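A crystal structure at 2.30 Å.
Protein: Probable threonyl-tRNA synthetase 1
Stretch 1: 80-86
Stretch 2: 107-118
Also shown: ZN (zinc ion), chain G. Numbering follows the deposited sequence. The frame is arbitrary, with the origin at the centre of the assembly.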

# COMPACT_ATOMS: atom_id res chain seq x y z
N GLU A 80 0.04 22.67 -14.92
CA GLU A 80 1.32 22.87 -15.62
C GLU A 80 1.98 21.52 -15.91
O GLU A 80 2.63 21.31 -16.93
CB GLU A 80 2.29 23.73 -14.82
CG GLU A 80 1.81 25.14 -14.55
CD GLU A 80 1.48 25.90 -15.82
OE1 GLU A 80 2.35 25.87 -16.72
OE2 GLU A 80 0.35 26.49 -15.93
N LEU A 81 1.79 20.58 -15.01
CA LEU A 81 2.43 19.30 -15.19
C LEU A 81 1.91 18.63 -16.47
O LEU A 81 2.69 18.03 -17.23
CB LEU A 81 2.24 18.41 -13.95
CG LEU A 81 2.87 17.03 -14.02
CD1 LEU A 81 4.38 17.11 -14.23
CD2 LEU A 81 2.52 16.26 -12.75
N PHE A 82 0.60 18.76 -16.70
CA PHE A 82 -0.08 18.11 -17.82
C PHE A 82 -0.08 19.00 -19.07
O PHE A 82 -0.23 18.47 -20.17
CB PHE A 82 -1.49 17.63 -17.42
CG PHE A 82 -1.49 16.77 -16.17
CD1 PHE A 82 -0.90 15.49 -16.18
CD2 PHE A 82 -2.01 17.25 -14.97
CE1 PHE A 82 -0.85 14.71 -14.98
CE2 PHE A 82 -2.00 16.45 -13.81
CZ PHE A 82 -1.39 15.19 -13.82
N LYS A 83 0.13 20.30 -18.91
CA LYS A 83 0.44 21.19 -20.05
C LYS A 83 1.77 20.81 -20.71
O LYS A 83 1.83 20.75 -21.94
CB LYS A 83 0.50 22.66 -19.61
CG LYS A 83 -0.89 23.26 -19.30
CD LYS A 83 -0.80 24.70 -18.81
CE LYS A 83 -2.18 25.31 -18.48
NZ LYS A 83 -2.01 26.74 -18.00
N VAL A 84 2.82 20.54 -19.92
CA VAL A 84 4.13 20.14 -20.46
C VAL A 84 4.06 18.80 -21.17
O VAL A 84 4.67 18.61 -22.21
CB VAL A 84 5.27 20.12 -19.38
CG1 VAL A 84 6.55 19.55 -19.99
CG2 VAL A 84 5.51 21.57 -18.79
N SER A 85 3.27 17.88 -20.63
CA SER A 85 3.23 16.53 -21.18
C SER A 85 2.68 16.27 -22.61
O SER A 85 2.89 15.20 -23.15
CB SER A 85 2.83 15.47 -20.14
OG SER A 85 1.64 15.78 -19.48
N GLY A 86 1.92 17.15 -23.24
CA GLY A 86 0.79 17.81 -22.67
C GLY A 86 -0.47 17.47 -23.50
O GLY A 86 -1.34 16.75 -23.02
ZN ZN G . 2.57 6.23 -18.62
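Stretch 2 (107-118) VKPMNCPYHILL

Stretch 2 approaches the short helix of stretch 1 first as an irregular segment, in which Pro109 and Asn111 interrupt the extended backbone, and then as a helix of its own, which runs on past Leu118. The two helix axes cross almost at right angles (89°) and come within 10.1 Å of each other; the nearest CA atoms, those of Ser85 and Pro113, are 6.5 Å apart. No hydrogen bond joins the stretches, and the contact is made by packing, with 354 Å² buried in all. Val107 turns its CA-to-CB bond away from stretch 1. Lys108 brings its backbone close, CA lying 4.1 Å from Phe82 CZ, while the end of its side chain leads away. Pro109 CD lies over one face of the Phe82 ring, 3.6 Å from Phe82 CZ and 4.0 Å from the ring centroid, a CH-pi contact. Met110, with phi/psi of -152/153°, is extended; its O sits at the edge of the same ring, 4.1 Å from Phe82 CE1. The CA-to-CB bond of Asn111 points away, and its backbone O accepts the hydrogen bond from His115 N (3.0 Å). Cys112 makes no contact with stretch 1 and instead binds the zinc ion, SG to ZN 2.3 Å, alongside a water and two atoms from elsewhere in the structure. The CA-to-CB bond of Pro113 points toward stretch 1, and the residue touches three residues there: CB lies 3.5 Å from Leu81 CD1, and CG lies 4.0 Å from Phe82 CD1 and 3.6 Å from Ser85 OG. Tyr114 starts sideways, but its ring comes nearer and offers a face to Leu81, whose CD2 stands almost on the ring normal, 3.6 Å from the centroid. His115 lies out of reach. One turn after Pro113, Leu117 again faces stretch 1, with CD1 3.6 Å from Leu81 CD1. Leu81 thus packs against Pro113, Tyr114 and Leu117, whereas Leu118 lies out of reach.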

# COMPACT_ATOMS: atom_id res chain seq x y z
N VAL A 107 -6.92 16.31 -10.53
CA VAL A 107 -6.75 15.00 -9.99
C VAL A 107 -6.01 14.23 -11.09
O VAL A 107 -6.41 14.25 -12.28
CB VAL A 107 -8.12 14.36 -9.62
CG1 VAL A 107 -7.95 13.03 -8.93
CG2 VAL A 107 -8.91 15.35 -8.70
N LYS A 108 -4.90 13.61 -10.70
CA LYS A 108 -4.01 12.89 -11.60
C LYS A 108 -4.78 11.86 -12.43
O LYS A 108 -5.45 10.97 -11.85
CB LYS A 108 -2.95 12.19 -10.74
CG LYS A 108 -1.92 11.37 -11.43
CD LYS A 108 -0.87 10.80 -10.46
CE LYS A 108 -1.44 9.73 -9.53
NZ LYS A 108 -0.30 9.17 -8.72
N PRO A 109 -4.72 11.98 -13.77
CA PRO A 109 -5.27 10.91 -14.64
C PRO A 109 -4.21 9.88 -15.08
O PRO A 109 -4.57 8.79 -15.54
CB PRO A 109 -5.80 11.69 -15.86
CG PRO A 109 -4.89 12.90 -15.97
CD PRO A 109 -4.24 13.13 -14.58
N MET A 110 -2.93 10.22 -14.94
CA MET A 110 -1.85 9.31 -15.32
C MET A 110 -0.64 9.60 -14.47
O MET A 110 -0.47 10.75 -14.03
CB MET A 110 -1.50 9.51 -16.80
CG MET A 110 -1.03 10.92 -17.20
SD MET A 110 -1.21 11.24 -19.02
CE MET A 110 -1.71 9.60 -19.62
N ASN A 111 0.21 8.59 -14.24
CA ASN A 111 1.42 8.75 -13.38
C ASN A 111 2.65 9.20 -14.12
O ASN A 111 3.61 9.68 -13.50
CB ASN A 111 1.78 7.48 -12.62
CG ASN A 111 0.61 6.87 -11.90
OD1 ASN A 111 0.22 5.73 -12.17
ND2 ASN A 111 0.06 7.59 -10.97
N CYS A 112 2.63 9.03 -15.44
CA CYS A 112 3.79 9.32 -16.33
C CYS A 112 4.63 10.58 -16.09
O CYS A 112 5.85 10.46 -16.02
CB CYS A 112 3.37 9.27 -17.84
SG CYS A 112 1.83 8.35 -18.19
N PRO A 113 4.00 11.78 -16.11
CA PRO A 113 4.73 13.03 -15.87
C PRO A 113 5.40 13.07 -14.49
O PRO A 113 6.53 13.57 -14.39
CB PRO A 113 3.63 14.11 -15.97
CG PRO A 113 2.54 13.48 -16.86
CD PRO A 113 2.59 12.02 -16.49
N TYR A 114 4.74 12.52 -13.47
CA TYR A 114 5.38 12.43 -12.14
C TYR A 114 6.60 11.52 -12.18
O TYR A 114 7.65 11.90 -11.69
CB TYR A 114 4.38 12.06 -11.03
CG TYR A 114 3.65 13.26 -10.36
CD1 TYR A 114 2.27 13.28 -10.20
CD2 TYR A 114 4.36 14.34 -9.85
CE1 TYR A 114 1.61 14.34 -9.59
CE2 TYR A 114 3.71 15.40 -9.20
CZ TYR A 114 2.34 15.40 -9.08
OH TYR A 114 1.71 16.46 -8.46
N HIS A 115 6.49 10.35 -12.81
CA HIS A 115 7.62 9.38 -12.92
C HIS A 115 8.79 9.98 -13.68
O HIS A 115 9.91 9.69 -13.34
CB HIS A 115 7.17 8.07 -13.59
CG HIS A 115 6.25 7.26 -12.73
ND1 HIS A 115 5.87 5.97 -13.03
CD2 HIS A 115 5.66 7.56 -11.54
CE1 HIS A 115 5.09 5.51 -12.07
NE2 HIS A 115 4.95 6.45 -11.16
N ILE A 116 8.49 10.81 -14.70
CA ILE A 116 9.53 11.56 -15.43
C ILE A 116 10.19 12.66 -14.60
O ILE A 116 11.39 12.83 -14.69
CB ILE A 116 9.04 12.16 -16.76
CG1 ILE A 116 8.63 11.03 -17.69
CG2 ILE A 116 10.15 13.05 -17.43
CD1 ILE A 116 7.65 11.54 -18.70
N LEU A 117 9.42 13.39 -13.80
CA LEU A 117 10.03 14.34 -12.88
C LEU A 117 11.01 13.64 -11.91
O LEU A 117 12.07 14.20 -11.57
CB LEU A 117 8.95 15.14 -12.12
CG LEU A 117 8.10 16.23 -12.84
CD1 LEU A 117 7.13 16.88 -11.85
CD2 LEU A 117 8.95 17.36 -13.53
N LEU A 118 10.65 12.44 -11.45
CA LEU A 118 11.51 11.68 -10.54
C LEU A 118 12.79 11.24 -11.23
O LEU A 118 13.83 11.26 -10.64
CB LEU A 118 10.80 10.41 -9.98
CG LEU A 118 9.62 10.65 -9.00
CD1 LEU A 118 9.04 9.37 -8.41
CD2 LEU A 118 10.04 11.60 -7.89
O HOH W 1 1.58 4.55 -18.08